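Local structure of pentafunctional AROM polypeptide (Schizosaccharomyces pombe, 5SWV) at residues 172-177 with 200-205; 253-258 with 295-300. The protein carries the 3-dehydroquinate dehydratase and shikimate dehydrogenase activities of the pentafunctional AROM enzyme, probably performing consecutive steps of shikimate biosynthesis. One frame throughout, in Å; residues are numbered along the deposited sequence.

Contact 1. Residues 172-177 with 200-205; sequences GMANNL and LFNMGR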
ATOM      1  N   GLY A 172       5.886  28.178   1.720  1.00 37.07           N
ATOM      2  CA  GLY A 172       6.046  29.450   2.408  1.00 38.18           C
ATOM      3  C   GLY A 172       5.996  29.269   3.908  1.00 39.21           C
ATOM      4  O   GLY A 172       5.793  28.156   4.391  1.00 39.09           O
ATOM      5  N   MET A 173       6.216  30.364   4.636  1.00 40.23           N
ATOM      6  CA  MET A 173       5.937  30.425   6.060  1.00 41.62           C
ATOM      7  C   MET A 173       4.763  31.369   6.221  1.00 41.10           C
ATOM      8  O   MET A 173       4.789  32.495   5.711  1.00 41.35           O
ATOM      9  CB  MET A 173       7.156  30.934   6.833  1.00 43.93           C
ATOM     10  CG  MET A 173       6.940  31.094   8.346  1.00 45.73           C
ATOM     11  SD  MET A 173       6.762  29.537   9.262  1.00 48.01           S
ATOM     12  CE  MET A 173       8.430  28.881   9.198  1.00 47.87           C
ATOM     13  N   ALA A 174       3.736  30.918   6.928  1.00 40.26           N
ATOM     14  CA  ALA A 174       2.535  31.723   7.106  1.00 40.14           C
ATOM     15  C   ALA A 174       2.655  32.594   8.342  1.00 40.49           C
ATOM     16  O   ALA A 174       3.045  32.106   9.403  1.00 40.35           O
ATOM     17  CB  ALA A 174       1.320  30.828   7.220  1.00 40.23           C
ATOM     18  N   ASN A 175       2.305  33.872   8.201  1.00 41.16           N
ATOM     19  CA  ASN A 175       2.168  34.801   9.342  1.00 42.01           C
ATOM     20  C   ASN A 175       0.725  34.927   9.864  1.00 43.09           C
ATOM     21  O   ASN A 175       0.506  35.342  10.999  1.00 42.63           O
ATOM     22  CB  ASN A 175       2.662  36.193   8.957  1.00 41.43           C
ATOM     23  CG  ASN A 175       4.006  36.161   8.288  1.00 40.86           C
ATOM     24  OD1 ASN A 175       5.027  36.073   8.950  1.00 41.71           O
ATOM     25  ND2 ASN A 175       4.017  36.231   6.971  1.00 40.45           N
ATOM     26  N   ASN A 176      -0.247  34.578   9.023  1.00 44.55           N
ATOM     27  CA  ASN A 176      -1.666  34.782   9.313  1.00 45.99           C
ATOM     28  C   ASN A 176      -2.552  33.950   8.375  1.00 46.88           C
ATOM     29  O   ASN A 176      -2.062  33.448   7.368  1.00 46.18           O
ATOM     30  CB  ASN A 176      -2.007  36.270   9.191  1.00 45.97           C
ATOM     31  CG  ASN A 176      -1.532  36.889   7.872  1.00 46.36           C
ATOM     32  OD1 ASN A 176      -2.031  36.561   6.792  1.00 47.03           O
ATOM     33  ND2 ASN A 176      -0.581  37.809   7.960  1.00 46.18           N
ATOM     34  N   LEU A 177      -3.839  33.805   8.705  1.00 48.51           N
ATOM     35  CA  LEU A 177      -4.835  33.203   7.793  1.00 48.98           C
ATOM     36  C   LEU A 177      -4.735  33.721   6.345  1.00 49.06           C
ATOM     37  O   LEU A 177      -4.812  32.950   5.379  1.00 48.64           O
ATOM     38  CB  LEU A 177      -6.258  33.487   8.287  1.00 50.61           C
ATOM     39  CG  LEU A 177      -7.413  33.410   7.247  1.00 51.39           C
ATOM     40  CD1 LEU A 177      -7.759  31.941   6.999  1.00 51.56           C
ATOM     41  CD2 LEU A 177      -8.645  34.238   7.625  1.00 50.84           C
ATOM     42  N   LEU A 200       2.271  22.564  -2.805  1.00 34.34           N
ATOM     43  CA  LEU A 200       2.203  23.968  -2.426  1.00 34.38           C
ATOM     44  C   LEU A 200       1.459  24.167  -1.116  1.00 33.37           C
ATOM     45  O   LEU A 200       0.297  23.813  -1.002  1.00 32.91           O
ATOM     46  CB  LEU A 200       1.513  24.728  -3.542  1.00 35.64           C
ATOM     47  CG  LEU A 200       1.269  26.227  -3.371  1.00 36.88           C
ATOM     48  CD1 LEU A 200       2.596  26.969  -3.340  1.00 37.22           C
ATOM     49  CD2 LEU A 200       0.370  26.754  -4.488  1.00 37.43           C
ATOM     50  N   PHE A 201       2.145  24.736  -0.132  1.00 33.15           N
ATOM     51  CA  PHE A 201       1.568  25.020   1.185  1.00 32.62           C
ATOM     52  C   PHE A 201       2.462  25.956   1.978  1.00 32.69           C
ATOM     53  O   PHE A 201       3.537  26.324   1.527  1.00 31.67           O
ATOM     54  CB  PHE A 201       1.341  23.733   1.980  1.00 31.92           C
ATOM     55  CG  PHE A 201       2.584  22.944   2.241  1.00 31.54           C
ATOM     56  CD1 PHE A 201       3.076  22.053   1.286  1.00 31.53           C
ATOM     57  CD2 PHE A 201       3.246  23.040   3.457  1.00 31.65           C
ATOM     58  CE1 PHE A 201       4.217  21.298   1.534  1.00 31.12           C
ATOM     59  CE2 PHE A 201       4.386  22.277   3.714  1.00 31.48           C
ATOM     60  CZ  PHE A 201       4.877  21.418   2.745  1.00 31.18           C
ATOM     61  N   ASN A 202       1.976  26.359   3.148  1.00 33.58           N
ATOM     62  CA  ASN A 202       2.729  27.152   4.093  1.00 34.28           C
ATOM     63  C   ASN A 202       2.973  26.312   5.321  1.00 35.56           C
ATOM     64  O   ASN A 202       2.036  25.707   5.866  1.00 34.69           O
ATOM     65  CB  ASN A 202       1.962  28.398   4.503  1.00 34.29           C
ATOM     66  CG  ASN A 202       1.708  29.340   3.339  1.00 34.34           C
ATOM     67  OD1 ASN A 202       2.620  29.672   2.587  1.00 34.37           O
ATOM     68  ND2 ASN A 202       0.467  29.784   3.192  1.00 34.43           N
ATOM     69  N   MET A 203       4.232  26.266   5.745  1.00 37.06           N
ATOM     70  CA  MET A 203       4.563  25.711   7.043  1.00 38.85           C
ATOM     71  C   MET A 203       4.267  26.747   8.130  1.00 38.47           C
ATOM     72  O   MET A 203       3.893  27.887   7.830  1.00 38.53           O
ATOM     73  CB  MET A 203       6.001  25.196   7.068  1.00 40.86           C
ATOM     74  CG  MET A 203       7.115  26.229   6.937  1.00 43.30           C
ATOM     75  SD  MET A 203       8.792  25.531   6.840  1.00 45.91           S
ATOM     76  CE  MET A 203       8.589  24.083   5.818  1.00 45.39           C
ATOM     77  N   GLY A 204       4.413  26.334   9.384  1.00 38.13           N
ATOM     78  CA  GLY A 204       4.021  27.147  10.528  1.00 38.13           C
ATOM     79  C   GLY A 204       2.667  26.692  11.014  1.00 38.88           C
ATOM     80  O   GLY A 204       1.867  26.188  10.234  1.00 38.47           O
ATOM     81  N   ARG A 205       2.406  26.873  12.305  1.00 40.30           N
ATOM     82  CA  ARG A 205       1.089  26.580  12.879  1.00 40.67           C
ATOM     83  C   ARG A 205      -0.018  27.384  12.227  1.00 39.45           C
ATOM     84  O   ARG A 205      -1.132  26.886  12.104  1.00 38.59           O
ATOM     85  CB  ARG A 205       1.070  26.837  14.379  1.00 42.35           C
ATOM     86  CG  ARG A 205       1.968  25.889  15.149  1.00 43.76           C
ATOM     87  CD  ARG A 205       1.798  25.999  16.665  1.00 45.16           C
ATOM     88  NE  ARG A 205       2.078  24.710  17.300  1.00 46.38           N
ATOM     89  CZ  ARG A 205       1.301  23.621  17.199  1.00 48.36           C
ATOM     90  NH1 ARG A 205       1.672  22.496  17.800  1.00 48.81           N
ATOM     91  NH2 ARG A 205       0.152  23.627  16.498  1.00 49.51           N
TER

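Contact 2. Residues 253-258 with 295-300; sequences KFFLFG and QKVLNL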
ATOM      1  N   LYS A 253     -21.648   6.122   3.397  1.00 41.73           N
ATOM      2  CA  LYS A 253     -22.212   4.901   3.938  1.00 41.99           C
ATOM      3  C   LYS A 253     -21.677   3.692   3.170  1.00 39.91           C
ATOM      4  O   LYS A 253     -21.790   3.627   1.952  1.00 38.50           O
ATOM      5  CB  LYS A 253     -23.727   4.937   3.842  1.00 43.64           C
ATOM      6  CG  LYS A 253     -24.361   6.089   4.588  1.00 45.18           C
ATOM      7  CD  LYS A 253     -25.608   5.649   5.334  1.00 47.61           C
ATOM      8  CE  LYS A 253     -26.328   6.820   5.988  1.00 49.30           C
ATOM      9  NZ  LYS A 253     -27.200   7.505   4.987  1.00 50.50           N
ATOM     10  N   PHE A 254     -21.085   2.756   3.907  1.00 38.60           N
ATOM     11  CA  PHE A 254     -20.592   1.486   3.375  1.00 37.39           C
ATOM     12  C   PHE A 254     -21.449   0.335   3.895  1.00 36.81           C
ATOM     13  O   PHE A 254     -22.077   0.439   4.942  1.00 36.17           O
ATOM     14  CB  PHE A 254     -19.122   1.282   3.750  1.00 36.81           C
ATOM     15  CG  PHE A 254     -18.190   2.236   3.049  1.00 36.68           C
ATOM     16  CD1 PHE A 254     -17.911   3.485   3.593  1.00 36.78           C
ATOM     17  CD2 PHE A 254     -17.612   1.904   1.830  1.00 36.20           C
ATOM     18  CE1 PHE A 254     -17.078   4.381   2.925  1.00 36.50           C
ATOM     19  CE2 PHE A 254     -16.760   2.786   1.175  1.00 35.86           C
ATOM     20  CZ  PHE A 254     -16.497   4.023   1.716  1.00 35.96           C
ATOM     21  N   PHE A 255     -21.471  -0.757   3.137  1.00 36.48           N
ATOM     22  CA  PHE A 255     -22.395  -1.850   3.389  1.00 36.44           C
ATOM     23  C   PHE A 255     -21.784  -3.230   3.135  1.00 35.63           C
ATOM     24  O   PHE A 255     -20.725  -3.349   2.551  1.00 34.86           O
ATOM     25  CB  PHE A 255     -23.652  -1.661   2.526  1.00 37.02           C
ATOM     26  CG  PHE A 255     -24.433  -0.423   2.852  1.00 36.90           C
ATOM     27  CD1 PHE A 255     -25.390  -0.435   3.858  1.00 37.44           C
ATOM     28  CD2 PHE A 255     -24.208   0.759   2.167  1.00 37.13           C
ATOM     29  CE1 PHE A 255     -26.111   0.716   4.175  1.00 37.44           C
ATOM     30  CE2 PHE A 255     -24.926   1.915   2.476  1.00 37.36           C
ATOM     31  CZ  PHE A 255     -25.880   1.890   3.477  1.00 37.29           C
ATOM     32  N   LEU A 256     -22.463  -4.257   3.631  1.00 35.75           N
ATOM     33  CA  LEU A 256     -22.172  -5.648   3.313  1.00 35.99           C
ATOM     34  C   LEU A 256     -23.466  -6.275   2.806  1.00 36.75           C
ATOM     35  O   LEU A 256     -24.474  -6.220   3.491  1.00 37.39           O
ATOM     36  CB  LEU A 256     -21.691  -6.401   4.551  1.00 35.95           C
ATOM     37  CG  LEU A 256     -21.407  -7.908   4.392  1.00 36.14           C
ATOM     38  CD1 LEU A 256     -20.332  -8.173   3.339  1.00 36.07           C
ATOM     39  CD2 LEU A 256     -21.012  -8.546   5.721  1.00 36.13           C
ATOM     40  N   PHE A 257     -23.442  -6.845   1.603  1.00 36.92           N
ATOM     41  CA  PHE A 257     -24.579  -7.558   1.063  1.00 36.82           C
ATOM     42  C   PHE A 257     -24.322  -9.050   1.155  1.00 38.16           C
ATOM     43  O   PHE A 257     -23.184  -9.500   0.986  1.00 37.66           O
ATOM     44  CB  PHE A 257     -24.781  -7.193  -0.390  1.00 36.43           C
ATOM     45  CG  PHE A 257     -24.922  -5.718  -0.653  1.00 36.46           C
ATOM     46  CD1 PHE A 257     -25.687  -4.899   0.176  1.00 36.77           C
ATOM     47  CD2 PHE A 257     -24.329  -5.149  -1.781  1.00 35.99           C
ATOM     48  CE1 PHE A 257     -25.829  -3.547  -0.109  1.00 36.81           C
ATOM     49  CE2 PHE A 257     -24.476  -3.804  -2.070  1.00 35.72           C
ATOM     50  CZ  PHE A 257     -25.219  -2.999  -1.231  1.00 36.44           C
ATOM     51  N   GLY A 258     -25.388  -9.816   1.377  1.00 40.46           N
ATOM     52  CA  GLY A 258     -25.311 -11.278   1.482  1.00 42.19           C
ATOM     53  C   GLY A 258     -26.350 -11.811   2.447  1.00 44.82           C
ATOM     54  O   GLY A 258     -27.180 -11.049   2.955  1.00 45.78           O
ATOM     55  N   GLN A 295     -30.141  -2.677  -5.097  1.00 50.29           N
ATOM     56  CA  GLN A 295     -30.016  -1.639  -6.120  1.00 51.73           C
ATOM     57  C   GLN A 295     -30.316  -0.219  -5.618  1.00 51.53           C
ATOM     58  O   GLN A 295     -29.683   0.738  -6.076  1.00 51.03           O
ATOM     59  CB  GLN A 295     -30.912  -1.963  -7.314  1.00 53.15           C
ATOM     60  CG  GLN A 295     -30.580  -1.143  -8.547  1.00 55.02           C
ATOM     61  CD  GLN A 295     -31.339  -1.598  -9.777  1.00 57.08           C
ATOM     62  OE1 GLN A 295     -32.407  -2.223  -9.686  1.00 57.54           O
ATOM     63  NE2 GLN A 295     -30.796  -1.277 -10.942  1.00 57.61           N
ATOM     64  N   LYS A 296     -31.277  -0.087  -4.702  1.00 51.69           N
ATOM     65  CA  LYS A 296     -31.641   1.224  -4.129  1.00 52.39           C
ATOM     66  C   LYS A 296     -30.585   1.762  -3.138  1.00 51.94           C
ATOM     67  O   LYS A 296     -30.521   2.974  -2.878  1.00 52.92           O
ATOM     68  CB  LYS A 296     -33.024   1.159  -3.463  1.00 52.72           C
ATOM     69  CG  LYS A 296     -33.041   0.441  -2.125  1.00 53.47           C
ATOM     70  CD  LYS A 296     -34.334  -0.335  -1.906  1.00 55.20           C
ATOM     71  CE  LYS A 296     -34.296  -1.119  -0.591  1.00 55.74           C
ATOM     72  NZ  LYS A 296     -34.897  -2.477  -0.719  1.00 55.12           N
ATOM     73  N   VAL A 297     -29.781   0.850  -2.587  1.00 50.21           N
ATOM     74  CA  VAL A 297     -28.637   1.189  -1.736  1.00 49.19           C
ATOM     75  C   VAL A 297     -27.498   1.739  -2.583  1.00 48.65           C
ATOM     76  O   VAL A 297     -26.850   2.725  -2.209  1.00 48.37           O
ATOM     77  CB  VAL A 297     -28.123  -0.044  -0.956  1.00 48.84           C
ATOM     78  CG1 VAL A 297     -26.899   0.302  -0.113  1.00 48.67           C
ATOM     79  CG2 VAL A 297     -29.237  -0.621  -0.089  1.00 49.60           C
ATOM     80  N   LEU A 298     -27.262   1.085  -3.719  1.00 48.91           N
ATOM     81  CA  LEU A 298     -26.218   1.479  -4.661  1.00 48.24           C
ATOM     82  C   LEU A 298     -26.450   2.872  -5.233  1.00 48.36           C
ATOM     83  O   LEU A 298     -25.493   3.522  -5.644  1.00 47.18           O
ATOM     84  CB  LEU A 298     -26.119   0.481  -5.816  1.00 48.05           C
ATOM     85  CG  LEU A 298     -25.834  -1.000  -5.537  1.00 48.55           C
ATOM     86  CD1 LEU A 298     -25.767  -1.755  -6.858  1.00 48.69           C
ATOM     87  CD2 LEU A 298     -24.567  -1.233  -4.737  1.00 48.06           C
ATOM     88  N   ASN A 299     -27.710   3.312  -5.270  1.00 49.62           N
ATOM     89  CA  ASN A 299     -28.071   4.655  -5.754  1.00 50.98           C
ATOM     90  C   ASN A 299     -28.244   5.733  -4.679  1.00 50.43           C
ATOM     91  O   ASN A 299     -28.606   6.860  -5.022  1.00 50.96           O
ATOM     92  CB  ASN A 299     -29.351   4.585  -6.607  1.00 52.28           C
ATOM     93  CG  ASN A 299     -29.144   3.842  -7.911  1.00 53.35           C
ATOM     94  OD1 ASN A 299     -28.057   3.852  -8.481  1.00 53.01           O
ATOM     95  ND2 ASN A 299     -30.193   3.190  -8.389  1.00 55.18           N
ATOM     96  N   LEU A 300     -27.983   5.425  -3.404  1.00 49.18           N
ATOM     97  CA  LEU A 300     -28.058   6.455  -2.364  1.00 49.40           C
ATOM     98  C   LEU A 300     -27.067   7.562  -2.694  1.00 48.54           C
ATOM     99  O   LEU A 300     -25.990   7.277  -3.186  1.00 48.80           O
ATOM    100  CB  LEU A 300     -27.757   5.885  -0.982  1.00 49.41           C
ATOM    101  CG  LEU A 300     -28.795   4.926  -0.395  1.00 49.72           C
ATOM    102  CD1 LEU A 300     -28.227   4.335   0.882  1.00 49.68           C
ATOM    103  CD2 LEU A 300     -30.139   5.596  -0.123  1.00 49.91           C
TER

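Contact 1. Residues 172-177 with 200-205
G172 and M173 run parallel to N202 and M203 as neighbouring strand ends, with the G172 and N202 CA atoms 4.4 Å apart. Three backbone hydrogen bonds fix the register: G172 N gives its hydrogen to F201 O (3.0 Å), M203 N to G172 O (2.8 Å), and A174 N to M203 O (3.2 Å). The last is also the straightest, with 168° at the hydrogen, and completes the M173-M203 bridge, its donor coming from the first residue after the strand. Side chains then separate by face. On the face of M173 and M203, the two thioether chains cross at about a right angle. The M173 chain starts with CG anti to the backbone N (chi1 177°); the bend at chi2 brings SD to 3.6 Å from M203 O, and the bend at chi3 brings CE to 3.7 Å from M203 CG. On the face of N202, its OD1 lies 3.4 Å from G172 CA. Just past the strand end, A174 CB meets N202 CB at 3.7 Å. The buried N202 amide is satisfied by side chains beyond both segments: OD1 accepts from W148 NE1, and ND2 donates to N180 OD1. The pairing closes a right-handed beta-alpha-beta unit, strand 167-173, helix 177-193 and strand 198-203, at the C-terminal strand ends, where the TIM barrel of type I dehydroquinases holds its active site.

Contact 2. Residues 253-258 with 295-300
V297 meets both F255 and F257, and its CG1 methyl is the point on which the two rings converge. The F255 interaction is CH-pi: CG1 stands over one ring face, 3.7 Å from the centroid and 20° off the ring normal, displaced toward the rim. Its nearest ring atoms are CD2 and CE2, which places the methyl above that side of the ring. With CG1 anti to the backbone N (chi1 178°), this methyl is the branch of V297 that reaches F255, tip to tip.

The second kind of contact is apolar packing at a ring edge. F257 also faces V297 tip to tip, yet it offers its edge, with CZ 3.9 Å from CG1 and the methyl close to the ring plane. One methyl therefore lies over the face of one phenylalanine and beside the rim of the next. L298 CD2 meets the neighbouring part of the rim, 3.7 Å from F257 CE2. A looser apolar contact completes the set at the other ring, where L300 CD1 lies 4.3 Å from F255 CZ.

The backbones stay well apart, with the F255 and V297 CA atoms 8.6 Å from each other, so the evidence is for joining through side chains. Within 295-300, L300 N bonds to V297 O (3.2 Å), turning the chain after the short helix. F255 and F257 both touch A306 of strand 303-308, and L298 extends to F303 and L347. The arrangement is a short, weakly bonded helix packed on one face of a mixed beta sheet, a helix layer against a sheet layer, consistent with the alpha/beta substrate-binding domain of shikimate dehydrogenases.

In the fold
Contact 1 comes first along the chain and closes before contact 2 opens; their centres are 41 Å apart and their nearest atoms about 26 Å. They share no sheet or helix. Contact 1 pairs strands 167-173 and 198-203, adjacent in the eight-stranded parallel barrel of the dehydroquinase part. Contact 2 sets helix 295-298 against strand 253-257, which lies between strands 282-285 and 303-308 in a mixed six-stranded sheet of the shikimate dehydrogenase part. This series arrangement, with no touch between the contacts, fits two folding units that bring different enzyme activities onto one polypeptide.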